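Local coordinates for protein gp18 (Listeria monocytogenes EGD-e, PDB 3GS9) that probably forms part of the tail of a Listeria prophage, as a member of the phage tail endopeptidase family, at residues G66-V71 and P90-T95. Sequence-based numbering, arbitrary orientation.
Sequences GQEFVV and PHIYYT
Phe69 and His91 form a single antiparallel bridge, a non-hydrogen-bonded pair with CA atoms 4.2 Å apart, where strand 67-74 meets the chain leaving strand 83-90 in the antiparallel sheet. Two backbone hydrogen bonds flank the pair: Val70 N to Pro90 O (3.0 Å) and Ile92 N to Glu68 O (2.9 Å). Past Ile92 the ladder gives way to a 3-10 segment, 92-95, whereas on the Pro90 side strands 67-74 and 83-90 continue to pair.

A third polar link joins side chains. His91 NE2 donates to Gln67 OE1 over 2.8 Å at an N-H...O angle of 162°, meeting a lone pair in the amide plane; amide and imidazole are nearly coplanar. With His91 CG anti to the backbone N (chi1 -171°), the ring extends alongside strand 67-70. Tyr93 N donates to His91 ND1 (3.0 Å), so both ring nitrogens are engaged and rotation of the ring is restrained. Gln67 OE1 also accepts from Asn169 N, linking this site to the loop before strand 171-173.

The aromatic contact is T-shaped: His91 directs its edge at the face of Phe69, with planes at 86° and ring centroids 5.3 Å apart. Trp37 of strand 36-40 stacks on His91 and meets Phe69 edge-to-face, completing an aromatic cluster.

The extended Glu68 side chain reaches along Ile92 so that its carboxylate, hydrogen-bonded through OE2 to Ser61 OG, lies against Ile92 CD1. In the apolar pair, Val70 CG2, anti to its own carbonyl carbon, presses on Ile92 CD1 at 3.4 Å, tighter than normal van der Waals contact.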
loop_
_atom_site.group_PDB
_atom_site.type_symbol
_atom_site.label_atom_id
_atom_site.label_comp_id
_atom_site.label_asym_id
_atom_site.label_seq_id
_atom_site.Cartn_x
_atom_site.Cartn_y
_atom_site.Cartn_z
ATOM N N GLY A 66 -17.602 19.614 -26.635
ATOM C CA GLY A 66 -18.937 19.299 -26.167
ATOM C C GLY A 66 -18.981 18.731 -24.765
ATOM O O GLY A 66 -20.075 18.420 -24.272
ATOM N N GLN A 67 -17.822 18.620 -24.105
ATOM C CA GLN A 67 -17.767 18.124 -22.738
ATOM C C GLN A 67 -17.176 19.153 -21.804
ATOM O O GLN A 67 -16.357 19.956 -22.221
ATOM C CB GLN A 67 -16.939 16.849 -22.672
ATOM C CG GLN A 67 -17.517 15.739 -23.556
ATOM C CD GLN A 67 -18.836 15.226 -23.028
ATOM O OE1 GLN A 67 -18.975 14.919 -21.837
ATOM N NE2 GLN A 67 -19.827 15.156 -23.900
ATOM N N GLU A 68 -17.582 19.084 -20.538
ATOM C CA GLU A 68 -17.150 20.036 -19.498
ATOM C C GLU A 68 -16.135 19.386 -18.553
ATOM O O GLU A 68 -16.365 18.280 -18.069
ATOM C CB GLU A 68 -18.350 20.490 -18.667
ATOM C CG GLU A 68 -18.055 21.576 -17.658
ATOM C CD GLU A 68 -19.294 22.000 -16.850
ATOM O OE1 GLU A 68 -20.407 21.548 -17.201
ATOM O OE2 GLU A 68 -19.174 22.805 -15.907
ATOM N N PHE A 69 -15.047 20.105 -18.304
ATOM C CA PHE A 69 -13.942 19.685 -17.405
ATOM C C PHE A 69 -13.753 20.802 -16.412
ATOM O O PHE A 69 -13.922 21.990 -16.760
ATOM C CB PHE A 69 -12.658 19.448 -18.185
ATOM C CG PHE A 69 -12.783 18.410 -19.278
ATOM C CD1 PHE A 69 -13.264 18.756 -20.553
ATOM C CD2 PHE A 69 -12.430 17.080 -19.022
ATOM C CE1 PHE A 69 -13.387 17.808 -21.551
ATOM C CE2 PHE A 69 -12.551 16.118 -19.981
ATOM C CZ PHE A 69 -13.050 16.452 -21.253
ATOM N N VAL A 70 -13.440 20.455 -15.176
ATOM C CA VAL A 70 -13.365 21.419 -14.095
ATOM C C VAL A 70 -11.953 21.469 -13.520
ATOM O O VAL A 70 -11.372 20.421 -13.213
ATOM C CB VAL A 70 -14.348 20.990 -12.997
ATOM C CG1 VAL A 70 -14.294 21.964 -11.833
ATOM C CG2 VAL A 70 -15.726 20.938 -13.605
ATOM N N VAL A 71 -11.405 22.676 -13.407
ATOM C CA VAL A 71 -10.027 22.844 -12.919
ATOM C C VAL A 71 -9.957 22.465 -11.426
ATOM O O VAL A 71 -10.615 23.094 -10.613
ATOM C CB VAL A 71 -9.569 24.292 -13.124
ATOM C CG1 VAL A 71 -8.218 24.532 -12.474
ATOM C CG2 VAL A 71 -9.622 24.668 -14.629
ATOM N N PRO A 90 -10.280 17.338 -14.367
ATOM C CA PRO A 90 -11.149 16.155 -14.513
ATOM C C PRO A 90 -12.532 16.471 -15.090
ATOM O O PRO A 90 -13.104 17.534 -14.826
ATOM C CB PRO A 90 -11.330 15.671 -13.069
ATOM C CG PRO A 90 -10.076 16.176 -12.379
ATOM C CD PRO A 90 -9.854 17.536 -12.969
ATOM N N HIS A 91 -13.020 15.551 -15.897
ATOM C CA HIS A 91 -14.360 15.642 -16.457
ATOM C C HIS A 91 -15.416 15.902 -15.358
ATOM O O HIS A 91 -15.297 15.425 -14.247
ATOM C CB HIS A 91 -14.657 14.376 -17.225
ATOM C CG HIS A 91 -15.926 14.461 -18.003
ATOM N ND1 HIS A 91 -17.133 14.079 -17.469
ATOM C CD2 HIS A 91 -16.189 14.941 -19.241
ATOM C CE1 HIS A 91 -18.086 14.282 -18.369
ATOM N NE2 HIS A 91 -17.538 14.798 -19.453
ATOM N N ILE A 92 -16.450 16.670 -15.704
ATOM C CA ILE A 92 -17.528 17.013 -14.770
ATOM C C ILE A 92 -18.181 15.804 -14.068
ATOM O O ILE A 92 -18.637 15.910 -12.950
ATOM C CB ILE A 92 -18.608 17.885 -15.506
ATOM C CG1 ILE A 92 -19.521 18.564 -14.486
ATOM C CG2 ILE A 92 -19.317 17.097 -16.582
ATOM C CD1 ILE A 92 -18.841 19.650 -13.750
ATOM N N TYR A 93 -18.129 14.633 -14.709
ATOM C CA TYR A 93 -18.628 13.398 -14.081
ATOM C C TYR A 93 -18.072 13.226 -12.679
ATOM O O TYR A 93 -18.808 12.905 -11.753
ATOM C CB TYR A 93 -18.234 12.211 -14.925
ATOM C CG TYR A 93 -18.474 10.874 -14.254
ATOM C CD1 TYR A 93 -19.770 10.469 -13.931
ATOM C CD2 TYR A 93 -17.427 10.012 -14.001
ATOM C CE1 TYR A 93 -20.003 9.251 -13.305
ATOM C CE2 TYR A 93 -17.649 8.777 -13.408
ATOM C CZ TYR A 93 -18.951 8.408 -13.071
ATOM O OH TYR A 93 -19.175 7.172 -12.498
ATOM N N TYR A 94 -16.775 13.459 -12.533
ATOM C CA TYR A 94 -16.067 13.194 -11.252
ATOM C C TYR A 94 -16.496 14.094 -10.104
ATOM O O TYR A 94 -16.267 13.776 -8.931
ATOM C CB TYR A 94 -14.561 13.196 -11.449
ATOM C CG TYR A 94 -14.165 11.995 -12.233
ATOM C CD1 TYR A 94 -14.169 10.760 -11.652
ATOM C CD2 TYR A 94 -13.931 12.082 -13.592
ATOM C CE1 TYR A 94 -13.869 9.614 -12.365
ATOM C CE2 TYR A 94 -13.617 10.936 -14.341
ATOM C CZ TYR A 94 -13.591 9.713 -13.709
ATOM O OH TYR A 94 -13.297 8.554 -14.370
ATOM N N THR A 95 -17.185 15.202 -10.433
ATOM C CA THR A 95 -17.757 16.045 -9.388
ATOM C C THR A 95 -18.923 15.409 -8.618
ATOM O O THR A 95 -19.333 15.960 -7.624
ATOM C CB THR A 95 -18.198 17.468 -9.905
ATOM O OG1 THR A 95 -19.357 17.373 -10.752
ATOM C CG2 THR A 95 -17.019 18.163 -10.613
#